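Phosphoenolpyruvate--protein phosphotransferase (Escherichia coli, PDB 5T12) is the EIN-type domain of Enzyme I-Ntr, which probably transfers the phosphoryl group of phosphoenolpyruvate to the carrier protein NPr in a nitrogen-related phosphotransferase system. Local coordinates at residues G64-T69 with A188-R193; L5-G10 with G182-Q187; E152-V157 with A167-D172. The protein carries 1 engineered substitution. All blocks are in the same frame, centred on the assembly; numbering follows the deposited sequence.

Interaction 1 (G64-T69 with A188-R193)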
ATOM      1  N   GLY A  64      -6.359   1.264  19.849  1.00 58.70           N
ATOM      2  CA  GLY A  64      -6.582   2.678  19.536  1.00 77.78           C
ATOM      3  C   GLY A  64      -6.967   3.167  18.140  1.00 82.80           C
ATOM      4  O   GLY A  64      -7.737   4.121  18.014  1.00 89.90           O
ATOM      5  N   ALA A  65      -6.428   2.543  17.093  1.00100.17           N
ATOM      6  CA  ALA A  65      -6.511   3.090  15.746  1.00 93.08           C
ATOM      7  C   ALA A  65      -7.733   2.633  14.965  1.00 87.19           C
ATOM      8  O   ALA A  65      -8.131   3.343  14.041  1.00 91.47           O
ATOM      9  CB  ALA A  65      -5.249   2.740  14.950  1.00 69.92           C
ATOM     10  N   GLN A  66      -8.289   1.456  15.290  1.00 83.85           N
ATOM     11  CA  GLN A  66      -9.590   0.929  14.869  1.00 73.72           C
ATOM     12  C   GLN A  66      -9.705  -0.469  15.468  1.00 62.87           C
ATOM     13  O   GLN A  66      -8.722  -1.216  15.479  1.00 64.19           O
ATOM     14  CB  GLN A  66      -9.757   0.825  13.339  1.00 65.16           C
ATOM     15  CG  GLN A  66     -10.080   2.096  12.515  1.00 85.83           C
ATOM     16  CD  GLN A  66     -11.532   2.522  12.538  1.00 74.16           C
ATOM     17  OE1 GLN A  66     -11.900   3.504  13.186  1.00 86.72           O
ATOM     18  NE2 GLN A  66     -12.359   1.816  11.786  1.00 80.56           N
ATOM     19  N   LYS A  67     -10.869  -0.836  15.993  1.00 56.63           N
ATOM     20  CA  LYS A  67     -11.146  -2.252  16.205  1.00 57.22           C
ATOM     21  C   LYS A  67     -11.772  -2.895  14.978  1.00 61.01           C
ATOM     22  O   LYS A  67     -11.699  -4.121  14.826  1.00 45.34           O
ATOM     23  CB  LYS A  67     -12.062  -2.458  17.416  1.00 62.20           C
ATOM     24  CG  LYS A  67     -11.325  -2.608  18.745  1.00 83.04           C
ATOM     25  CD  LYS A  67     -11.032  -4.070  19.075  1.00 61.59           C
ATOM     26  CE  LYS A  67      -9.906  -4.203  20.096  1.00 72.12           C
ATOM     27  NZ  LYS A  67     -10.161  -3.422  21.335  1.00 64.25           N
ATOM     28  N   GLU A  68     -12.370  -2.088  14.102  1.00 45.34           N
ATOM     29  CA  GLU A  68     -12.944  -2.608  12.868  1.00 51.68           C
ATOM     30  C   GLU A  68     -11.855  -3.138  11.943  1.00 54.41           C
ATOM     31  O   GLU A  68     -11.959  -4.250  11.414  1.00 52.41           O
ATOM     32  CB  GLU A  68     -13.762  -1.511  12.186  1.00 65.95           C
ATOM     33  CG  GLU A  68     -14.771  -0.848  13.117  1.00 77.27           C
ATOM     34  CD  GLU A  68     -15.264   0.493  12.607  1.00 73.25           C
ATOM     35  OE1 GLU A  68     -14.516   1.163  11.867  1.00 81.34           O
ATOM     36  OE2 GLU A  68     -16.403   0.879  12.948  1.00 74.97           O
ATOM     37  N   THR A  69     -10.789  -2.355  11.747  1.00 48.14           N
ATOM     38  CA  THR A  69      -9.698  -2.797  10.887  1.00 42.64           C
ATOM     39  C   THR A  69      -8.911  -3.938  11.517  1.00 40.83           C
ATOM     40  O   THR A  69      -8.351  -4.771  10.796  1.00 46.29           O
ATOM     41  CB  THR A  69      -8.761  -1.633  10.569  1.00 42.93           C
ATOM     42  OG1 THR A  69      -8.099  -1.204  11.766  1.00 71.66           O
ATOM     43  CG2 THR A  69      -9.540  -0.473   9.972  1.00 31.75           C
ATOM     44  N   ALA A 188      -8.667   3.761   2.093  1.00 41.49           N
ATOM     45  CA  ALA A 188      -7.235   4.027   2.195  1.00 36.87           C
ATOM     46  C   ALA A 188      -6.935   5.014   3.315  1.00 40.79           C
ATOM     47  O   ALA A 188      -5.922   4.880   4.012  1.00 38.42           O
ATOM     48  CB  ALA A 188      -6.704   4.551   0.861  1.00 34.41           C
ATOM     49  N   ALA A 189      -7.801   6.013   3.502  1.00 37.13           N
ATOM     50  CA  ALA A 189      -7.618   6.954   4.604  1.00 42.16           C
ATOM     51  C   ALA A 189      -7.765   6.257   5.949  1.00 44.69           C
ATOM     52  O   ALA A 189      -7.093   6.619   6.924  1.00 41.85           O
ATOM     53  CB  ALA A 189      -8.619   8.103   4.483  1.00 40.91           C
ATOM     54  N   ILE A 190      -8.642   5.255   6.025  1.00 49.22           N
ATOM     55  CA  ILE A 190      -8.794   4.496   7.261  1.00 43.02           C
ATOM     56  C   ILE A 190      -7.542   3.674   7.544  1.00 50.14           C
ATOM     57  O   ILE A 190      -7.165   3.479   8.707  1.00 37.40           O
ATOM     58  CB  ILE A 190     -10.055   3.612   7.186  1.00 38.37           C
ATOM     59  CG1 ILE A 190     -11.309   4.480   7.055  1.00 37.48           C
ATOM     60  CG2 ILE A 190     -10.162   2.715   8.404  1.00 26.29           C
ATOM     61  CD1 ILE A 190     -12.604   3.689   7.046  1.00 29.95           C
ATOM     62  N   MET A 191      -6.863   3.198   6.497  1.00 37.98           N
ATOM     63  CA  MET A 191      -5.686   2.358   6.697  1.00 43.71           C
ATOM     64  C   MET A 191      -4.488   3.173   7.172  1.00 33.95           C
ATOM     65  O   MET A 191      -3.754   2.738   8.066  1.00 36.85           O
ATOM     66  CB  MET A 191      -5.348   1.608   5.406  1.00 31.51           C
ATOM     67  CG  MET A 191      -6.389   0.582   4.987  1.00 30.29           C
ATOM     68  SD  MET A 191      -5.961  -0.274   3.456  1.00 51.20           S
ATOM     69  CE  MET A 191      -4.543  -1.237   3.980  1.00 37.93           C
ATOM     70  N   VAL A 192      -4.268   4.353   6.585  1.00 32.27           N
ATOM     71  CA  VAL A 192      -3.113   5.156   6.976  1.00 44.92           C
ATOM     72  C   VAL A 192      -3.260   5.661   8.406  1.00 31.74           C
ATOM     73  O   VAL A 192      -2.264   5.798   9.126  1.00 35.66           O
ATOM     74  CB  VAL A 192      -2.890   6.318   5.987  1.00 36.14           C
ATOM     75  CG1 VAL A 192      -2.420   5.787   4.640  1.00 33.38           C
ATOM     76  CG2 VAL A 192      -4.154   7.142   5.824  1.00 42.39           C
ATOM     77  N   ARG A 193      -4.489   5.943   8.846  1.00 30.01           N
ATOM     78  CA  ARG A 193      -4.700   6.297  10.245  1.00 25.45           C
ATOM     79  C   ARG A 193      -4.404   5.116  11.158  1.00 38.20           C
ATOM     80  O   ARG A 193      -3.831   5.287  12.240  1.00 41.93           O
ATOM     81  CB  ARG A 193      -6.129   6.795  10.458  1.00 24.00           C
ATOM     82  CG  ARG A 193      -6.381   8.207   9.954  1.00 49.50           C
ATOM     83  CD  ARG A 193      -7.736   8.727  10.412  1.00 37.53           C
ATOM     84  NE  ARG A 193      -8.843   8.059   9.736  1.00 47.08           N
ATOM     85  CZ  ARG A 193      -9.425   8.516   8.632  1.00 46.72           C
ATOM     86  NH1 ARG A 193      -9.003   9.645   8.079  1.00 36.89           N
ATOM     87  NH2 ARG A 193     -10.428   7.846   8.080  1.00 39.29           N
TER
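Ile190 meets Thr69 and Gln66 where the helical part of this Enzyme I N-terminal region touches the alpha/beta part, a junction of two subdomains at which these two segments share only a small patch. The focus is one methyl. Ile190 CG2 lies anti to its own backbone N, which sends it off helix 187-195 to within 3.6 Å of Thr69 CG2, the two side chains meeting at a slant. Gln66 comes to the same methyl nearly at a right angle: its chain, bent at chi2 (-80°), brings Gln66 CG up across it, 4.2 Å from Ile190 CG2. This is van der Waals packing. About a turn beyond Ile190, the carbonyl oxygen Arg193 O is met by Ala65 CB at 4.0 Å, a looser touch from a poorly ordered residue. Outside this shell, helix 187-195 is placed by its other flanks: Ala189 packs on Met201 and Val192 on Thr199 of strand 199-201, while Met191 and Val192 rest against helix 163-166. Within the helix, the turn bearing Ile190 is closed by the backbone bond from Val192 N to Ala188 O, 3.1 Å long.

Interaction 2 (L5-G10 with G182-Q187). Engineered in segment 182-187: Gln187 (natural residue His).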
ATOM      1  N   LEU A   5      -5.941  19.145   3.292  1.00 44.90           N
ATOM      2  CA  LEU A   5      -6.854  18.492   4.226  1.00 49.25           C
ATOM      3  C   LEU A   5      -6.112  17.489   5.098  1.00 41.47           C
ATOM      4  O   LEU A   5      -5.472  16.569   4.562  1.00 45.31           O
ATOM      5  CB  LEU A   5      -7.973  17.786   3.461  1.00 38.32           C
ATOM      6  CG  LEU A   5      -9.337  17.563   4.125  1.00 55.13           C
ATOM      7  CD1 LEU A   5     -10.358  17.136   3.082  1.00 72.40           C
ATOM      8  CD2 LEU A   5      -9.274  16.538   5.252  1.00 41.22           C
ATOM      9  N   PRO A   6      -6.191  17.613   6.415  1.00 48.21           N
ATOM     10  CA  PRO A   6      -5.561  16.638   7.321  1.00 50.24           C
ATOM     11  C   PRO A   6      -6.354  15.344   7.368  1.00 55.21           C
ATOM     12  O   PRO A   6      -7.475  15.297   7.893  1.00 67.88           O
ATOM     13  CB  PRO A   6      -5.565  17.367   8.672  1.00 50.51           C
ATOM     14  CG  PRO A   6      -6.735  18.291   8.590  1.00 35.49           C
ATOM     15  CD  PRO A   6      -6.829  18.722   7.152  1.00 38.61           C
ATOM     16  N   ALA A   7      -5.778  14.277   6.815  1.00 50.39           N
ATOM     17  CA  ALA A   7      -6.426  12.972   6.789  1.00 42.46           C
ATOM     18  C   ALA A   7      -5.918  12.027   7.868  1.00 39.11           C
ATOM     19  O   ALA A   7      -6.683  11.180   8.342  1.00 28.87           O
ATOM     20  CB  ALA A   7      -6.239  12.313   5.419  1.00 48.03           C
ATOM     21  N   ALA A   8      -4.649  12.144   8.263  1.00 47.04           N
ATOM     22  CA  ALA A   8      -4.077  11.312   9.306  1.00 35.84           C
ATOM     23  C   ALA A   8      -3.013  12.123  10.027  1.00 38.87           C
ATOM     24  O   ALA A   8      -2.186  12.769   9.367  1.00 31.80           O
ATOM     25  CB  ALA A   8      -3.471  10.023   8.747  1.00 31.24           C
ATOM     26  N   PRO A   9      -3.000  12.107  11.356  1.00 30.87           N
ATOM     27  CA  PRO A   9      -2.083  12.981  12.096  1.00 32.80           C
ATOM     28  C   PRO A   9      -0.637  12.533  11.963  1.00 41.61           C
ATOM     29  O   PRO A   9      -0.330  11.408  11.564  1.00 45.31           O
ATOM     30  CB  PRO A   9      -2.570  12.857  13.544  1.00 35.96           C
ATOM     31  CG  PRO A   9      -3.192  11.498  13.604  1.00 34.02           C
ATOM     32  CD  PRO A   9      -3.823  11.276  12.254  1.00 35.22           C
ATOM     33  N   GLY A  10       0.262  13.448  12.313  1.00 35.34           N
ATOM     34  CA  GLY A  10       1.685  13.195  12.291  1.00 24.99           C
ATOM     35  C   GLY A  10       2.441  14.237  11.503  1.00 27.59           C
ATOM     36  O   GLY A  10       1.862  15.092  10.814  1.00 29.48           O
ATOM     37  N   GLY A 182      -8.576  13.017  -3.038  1.00 61.99           N
ATOM     38  CA  GLY A 182      -8.937  11.925  -2.145  1.00 58.21           C
ATOM     39  C   GLY A 182     -10.121  12.293  -1.278  1.00 65.29           C
ATOM     40  O   GLY A 182     -10.590  13.433  -1.283  1.00 77.28           O
ATOM     41  N   ALA A 183     -10.611  11.296  -0.533  1.00 61.49           N
ATOM     42  CA  ALA A 183     -11.626  11.495   0.500  1.00 55.84           C
ATOM     43  C   ALA A 183     -11.054  10.976   1.807  1.00 50.19           C
ATOM     44  O   ALA A 183     -10.576   9.842   1.867  1.00 42.24           O
ATOM     45  CB  ALA A 183     -12.957  10.791   0.178  1.00 48.91           C
ATOM     46  N   ALA A 184     -11.054  11.825   2.831  1.00 34.31           N
ATOM     47  CA  ALA A 184     -10.522  11.455   4.131  1.00 35.57           C
ATOM     48  C   ALA A 184     -11.340  10.371   4.814  1.00 36.80           C
ATOM     49  O   ALA A 184     -10.943   9.919   5.892  1.00 44.06           O
ATOM     50  CB  ALA A 184     -10.436  12.703   5.009  1.00 45.17           C
ATOM     51  N   ASN A 185     -12.457   9.939   4.226  1.00 34.70           N
ATOM     52  CA  ASN A 185     -13.250   8.845   4.771  1.00 36.48           C
ATOM     53  C   ASN A 185     -13.144   7.573   3.939  1.00 37.15           C
ATOM     54  O   ASN A 185     -13.857   6.603   4.216  1.00 49.84           O
ATOM     55  CB  ASN A 185     -14.718   9.258   4.905  1.00 36.92           C
ATOM     56  CG  ASN A 185     -15.429   9.346   3.570  1.00 50.47           C
ATOM     57  OD1 ASN A 185     -14.833   9.709   2.557  1.00 43.36           O
ATOM     58  ND2 ASN A 185     -16.715   9.014   3.562  1.00 45.50           N
ATOM     59  N   SER A 186     -12.277   7.554   2.929  1.00 44.34           N
ATOM     60  CA  SER A 186     -12.119   6.376   2.091  1.00 38.17           C
ATOM     61  C   SER A 186     -11.458   5.244   2.876  1.00 42.62           C
ATOM     62  O   SER A 186     -10.982   5.421   4.001  1.00 44.08           O
ATOM     63  CB  SER A 186     -11.293   6.711   0.850  1.00 41.54           C
ATOM     64  OG  SER A 186      -9.968   7.069   1.205  1.00 57.01           O
ATOM     65  N   GLN A 187     -11.434   4.060   2.260  1.00 43.20           N
ATOM     66  CA  GLN A 187     -10.809   2.907   2.900  1.00 38.23           C
ATOM     67  C   GLN A 187      -9.309   3.118   3.071  1.00 36.07           C
ATOM     68  O   GLN A 187      -8.727   2.706   4.082  1.00 40.35           O
ATOM     69  CB  GLN A 187     -11.085   1.643   2.086  1.00 41.41           C
ATOM     70  CG  GLN A 187     -10.503   0.374   2.682  1.00 45.81           C
ATOM     71  CD  GLN A 187     -10.607  -0.808   1.739  1.00 45.56           C
ATOM     72  OE1 GLN A 187     -10.749  -1.952   2.173  1.00 59.47           O
ATOM     73  NE2 GLN A 187     -10.532  -0.540   0.441  1.00 41.21           N
TER
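An edge strand packed against the turn that leads into a helix is the element here: Leu5 and Ala7 of strand 5-8 close on Ala184, a corner residue of the type I beta turn Ala183 to Ser186. The contact between the segments is wholly apolar. Leu5, its CG anti to the backbone N (chi1 -153°), brings Leu5 CD2 to 4.0 Å from Ala184 CB. Ala7 approaches the same methyl with its own, Ala7 CB standing 4.2 Å from Ala184 CB. Alternate strand residues thus both turn toward Ala184, while Pro6 between them points away.

The polar work is done within the turn and by a residue beyond it. Ala183 O accepts twice from Ser186. The backbone bond, Ser186 N to Ala183 O at 3.0 Å, closes the turn. The hydroxyl, with Ser186 OG 2.9 Å from Ala183 O, donates almost head-on to the carbonyl at a C=O...O angle of 161°, and is held further by a weak bond from Ala189 N. Arg193, from the same helix, reaches back with NH1 to both Ala7 O and Ala184 O, tying strand to turn. Strand 5-8, an outermost strand of the sheet, pairs with 199-201, and Ala7 and Ala8 both face Thr199 in a classic beta bulge.

Gln187, the first residue of the helix, is engineered; the natural residue is histidine, probably the phosphoryl carrier by the family's phosphorylation-site signature. The turn ends in a serine N-cap of helix 187-195, with an edge strand packed on its corner.

Interaction 3 (E152-V157 with A167-D172)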
ATOM      1  N   GLU A 152      15.474   5.655   0.560  1.00 31.41           N
ATOM      2  CA  GLU A 152      15.612   5.147   1.922  1.00 38.80           C
ATOM      3  C   GLU A 152      14.416   5.548   2.776  1.00 41.58           C
ATOM      4  O   GLU A 152      13.891   4.738   3.549  1.00 34.57           O
ATOM      5  CB  GLU A 152      16.915   5.649   2.541  1.00 49.03           C
ATOM      6  CG  GLU A 152      17.312   4.928   3.816  1.00 65.08           C
ATOM      7  CD  GLU A 152      18.616   5.439   4.391  1.00 80.10           C
ATOM      8  OE1 GLU A 152      18.687   6.638   4.733  1.00 89.23           O
ATOM      9  OE2 GLU A 152      19.575   4.645   4.491  1.00 97.42           O
ATOM     10  N   ARG A 153      13.976   6.796   2.649  1.00 31.60           N
ATOM     11  CA  ARG A 153      12.719   7.274   3.207  1.00 22.94           C
ATOM     12  C   ARG A 153      12.056   8.153   2.159  1.00 22.36           C
ATOM     13  O   ARG A 153      12.739   8.905   1.458  1.00 23.87           O
ATOM     14  CB  ARG A 153      12.931   8.069   4.503  1.00 28.93           C
ATOM     15  CG  ARG A 153      13.524   7.271   5.652  1.00 43.77           C
ATOM     16  CD  ARG A 153      12.556   6.213   6.152  1.00 45.15           C
ATOM     17  NE  ARG A 153      12.916   5.743   7.486  1.00 49.63           N
ATOM     18  CZ  ARG A 153      13.773   4.757   7.726  1.00 43.16           C
ATOM     19  NH1 ARG A 153      14.365   4.129   6.718  1.00 43.52           N
ATOM     20  NH2 ARG A 153      14.041   4.397   8.973  1.00 55.27           N
ATOM     21  N   PHE A 154      10.734   8.055   2.038  1.00 23.89           N
ATOM     22  CA  PHE A 154      10.040   8.855   1.040  1.00 28.98           C
ATOM     23  C   PHE A 154       8.626   9.171   1.504  1.00 26.23           C
ATOM     24  O   PHE A 154       8.064   8.498   2.371  1.00 23.27           O
ATOM     25  CB  PHE A 154      10.007   8.159  -0.330  1.00 31.33           C
ATOM     26  CG  PHE A 154       9.268   6.847  -0.339  1.00 31.24           C
ATOM     27  CD1 PHE A 154       9.936   5.661  -0.084  1.00 35.29           C
ATOM     28  CD2 PHE A 154       7.913   6.798  -0.630  1.00 25.03           C
ATOM     29  CE1 PHE A 154       9.263   4.453  -0.102  1.00 25.47           C
ATOM     30  CE2 PHE A 154       7.236   5.592  -0.647  1.00 29.06           C
ATOM     31  CZ  PHE A 154       7.912   4.419  -0.384  1.00 31.84           C
ATOM     32  N   ILE A 155       8.067  10.219   0.906  1.00 28.90           N
ATOM     33  CA  ILE A 155       6.668  10.593   1.072  1.00 26.02           C
ATOM     34  C   ILE A 155       5.958  10.289  -0.238  1.00 32.37           C
ATOM     35  O   ILE A 155       6.326  10.828  -1.290  1.00 28.56           O
ATOM     36  CB  ILE A 155       6.513  12.073   1.453  1.00 33.41           C
ATOM     37  CG1 ILE A 155       7.134  12.338   2.826  1.00 35.43           C
ATOM     38  CG2 ILE A 155       5.046  12.481   1.425  1.00 27.29           C
ATOM     39  CD1 ILE A 155       7.248  13.807   3.173  1.00 25.85           C
ATOM     40  N   LEU A 156       4.950   9.423  -0.181  1.00 30.17           N
ATOM     41  CA  LEU A 156       4.207   9.057  -1.379  1.00 28.75           C
ATOM     42  C   LEU A 156       3.391  10.247  -1.868  1.00 36.22           C
ATOM     43  O   LEU A 156       2.600  10.820  -1.113  1.00 33.89           O
ATOM     44  CB  LEU A 156       3.297   7.865  -1.097  1.00 29.98           C
ATOM     45  CG  LEU A 156       2.324   7.487  -2.218  1.00 32.96           C
ATOM     46  CD1 LEU A 156       3.074   7.022  -3.460  1.00 29.87           C
ATOM     47  CD2 LEU A 156       1.342   6.425  -1.749  1.00 30.20           C
ATOM     48  N   VAL A 157       3.591  10.623  -3.129  1.00 30.24           N
ATOM     49  CA  VAL A 157       2.781  11.637  -3.793  1.00 40.48           C
ATOM     50  C   VAL A 157       2.019  10.959  -4.920  1.00 32.11           C
ATOM     51  O   VAL A 157       2.602  10.207  -5.711  1.00 35.50           O
ATOM     52  CB  VAL A 157       3.638  12.804  -4.316  1.00 37.23           C
ATOM     53  CG1 VAL A 157       4.132  13.652  -3.156  1.00 36.88           C
ATOM     54  CG2 VAL A 157       4.814  12.292  -5.134  1.00 40.50           C
ATOM     55  N   ALA A 167      -0.501  -1.479  -0.820  1.00 43.22           N
ATOM     56  CA  ALA A 167      -0.098  -2.875  -0.700  1.00 23.13           C
ATOM     57  C   ALA A 167       1.204  -3.187  -1.424  1.00 29.33           C
ATOM     58  O   ALA A 167       1.796  -4.238  -1.162  1.00 40.30           O
ATOM     59  CB  ALA A 167      -1.214  -3.784  -1.219  1.00 33.61           C
ATOM     60  N   GLU A 168       1.664  -2.316  -2.322  1.00 30.12           N
ATOM     61  CA  GLU A 168       2.937  -2.503  -3.007  1.00 38.29           C
ATOM     62  C   GLU A 168       3.998  -1.523  -2.515  1.00 36.81           C
ATOM     63  O   GLU A 168       4.886  -1.126  -3.274  1.00 48.89           O
ATOM     64  CB  GLU A 168       2.759  -2.388  -4.522  1.00 50.21           C
ATOM     65  CG  GLU A 168       1.919  -1.206  -4.990  1.00 41.83           C
ATOM     66  CD  GLU A 168       1.791  -1.146  -6.504  1.00 55.91           C
ATOM     67  OE1 GLU A 168       2.831  -1.197  -7.193  1.00 47.55           O
ATOM     68  OE2 GLU A 168       0.650  -1.058  -7.006  1.00 50.31           O
ATOM     69  N   LEU A 169       3.924  -1.133  -1.242  1.00 36.63           N
ATOM     70  CA  LEU A 169       4.877  -0.214  -0.642  1.00 35.56           C
ATOM     71  C   LEU A 169       5.452  -0.811   0.635  1.00 26.29           C
ATOM     72  O   LEU A 169       4.729  -1.458   1.401  1.00 30.11           O
ATOM     73  CB  LEU A 169       4.220   1.137  -0.322  1.00 30.51           C
ATOM     74  CG  LEU A 169       3.674   1.940  -1.502  1.00 37.04           C
ATOM     75  CD1 LEU A 169       3.012   3.217  -1.011  1.00 21.64           C
ATOM     76  CD2 LEU A 169       4.781   2.255  -2.495  1.00 33.49           C
ATOM     77  N   PRO A 170       6.747  -0.616   0.887  1.00 36.15           N
ATOM     78  CA  PRO A 170       7.328  -1.048   2.166  1.00 39.07           C
ATOM     79  C   PRO A 170       7.001  -0.044   3.266  1.00 35.94           C
ATOM     80  O   PRO A 170       7.135   1.166   3.079  1.00 38.16           O
ATOM     81  CB  PRO A 170       8.831  -1.092   1.876  1.00 34.31           C
ATOM     82  CG  PRO A 170       9.023  -0.074   0.795  1.00 28.93           C
ATOM     83  CD  PRO A 170       7.767  -0.096  -0.040  1.00 26.25           C
ATOM     84  N   GLN A 171       6.566  -0.557   4.421  1.00 43.95           N
ATOM     85  CA  GLN A 171       6.174   0.328   5.515  1.00 46.66           C
ATOM     86  C   GLN A 171       7.373   1.065   6.097  1.00 36.10           C
ATOM     87  O   GLN A 171       7.277   2.254   6.424  1.00 45.27           O
ATOM     88  CB  GLN A 171       5.460  -0.461   6.611  1.00 54.26           C
ATOM     89  CG  GLN A 171       5.259   0.340   7.894  1.00 88.03           C
ATOM     90  CD  GLN A 171       4.569  -0.451   8.985  1.00 78.11           C
ATOM     91  OE1 GLN A 171       5.207  -1.198   9.727  1.00 80.10           O
ATOM     92  NE2 GLN A 171       3.256  -0.286   9.092  1.00 81.77           N
ATOM     93  N   ASP A 172       8.509   0.375   6.240  1.00 39.64           N
ATOM     94  CA  ASP A 172       9.670   0.975   6.891  1.00 41.37           C
ATOM     95  C   ASP A 172      10.150   2.223   6.162  1.00 31.03           C
ATOM     96  O   ASP A 172      10.677   3.146   6.793  1.00 54.44           O
ATOM     97  CB  ASP A 172      10.800  -0.049   6.988  1.00 39.68           C
ATOM     98  CG  ASP A 172      11.133  -0.674   5.648  1.00 67.29           C
ATOM     99  OD1 ASP A 172      10.194  -1.068   4.925  1.00 46.25           O
ATOM    100  OD2 ASP A 172      12.333  -0.764   5.314  1.00 73.52           O
TER
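A buried apolar contact inside a beta-alpha-beta crossover joins Phe154 and Leu156 of strand 154-158 to Leu169, in the loop that follows helix 163-166 and leads back to the parallel neighbouring strand 174-179. Residues 153-156 and 169-172 run 146° apart.

Leu169 is the centre of the contact. It divides its two methyls between the strand residues: CD1 goes to Leu156, with Leu169 CD1 3.7 Å from Leu156 CD2, and CD2 to the ring, with Leu169 CD2 4.4 Å from Phe154 CZ. The two leucine side chains cross at about a right angle, and Leu156 swings its CG anti to the backbone N to present CD2 to its partner. The methyl approaches the phenylalanine ring obliquely. Beyond this pair the ring belongs to a larger aromatic group, meeting Trp17 and Trp150, and Leu169 likewise packs on Trp17 of strand 11-18.

At the outer end the contact turns polar and more open. Arg153, its chain bent at chi2, folds back over the loop so that Asp172 O lies above one face of the guanidinium, 3.4 Å from the plane and offset toward the rim. Although Arg153 NE comes to 3.5 Å from Asp172 O, the angle is too poor for a hydrogen bond. The bond goes instead to the preceding residue: Arg153 NH1 is 3.3 Å from Glu152 O, nearly straight at the hydrogen (172°) and with the acceptor in the guanidinium plane, yet the donor sits above the carbonyl plane of Glu152, 48° out of it. The Asp172 carboxylate, with OD2 5.5 Å from Arg153 NH1, may still add a modest electrostatic attraction.

Arg135 NH1 bonds to both Ala167 O and Leu169 O, holding the loop from outside. The loop returning from helix 163-166, packed on the first strand, belongs to a beta-alpha-beta crossover between parallel strands 154-158 and 174-179.

Overall arrangement
Interactions 1 and 2 adjoin through helix 187-195, their centres 11 Å apart. Besides the bonds of Arg193, the two contacts touch by packing: Arg193 CG lies 3.6 Å from Ala8 CB, and Ala189 CB lies 3.3 Å from Ala184 O. The position of engineered Gln187, naturally histidine and probably the phosphorylation site, is the last of segment 182-187 and directly precedes segment 188-193, so the probable active residue sits where the two contacts join. Interaction 3 stands apart, its centre about 18 Å from that of interaction 1 and about 17 Å from that of interaction 2, without touching either. It shares the sheet with interaction 2.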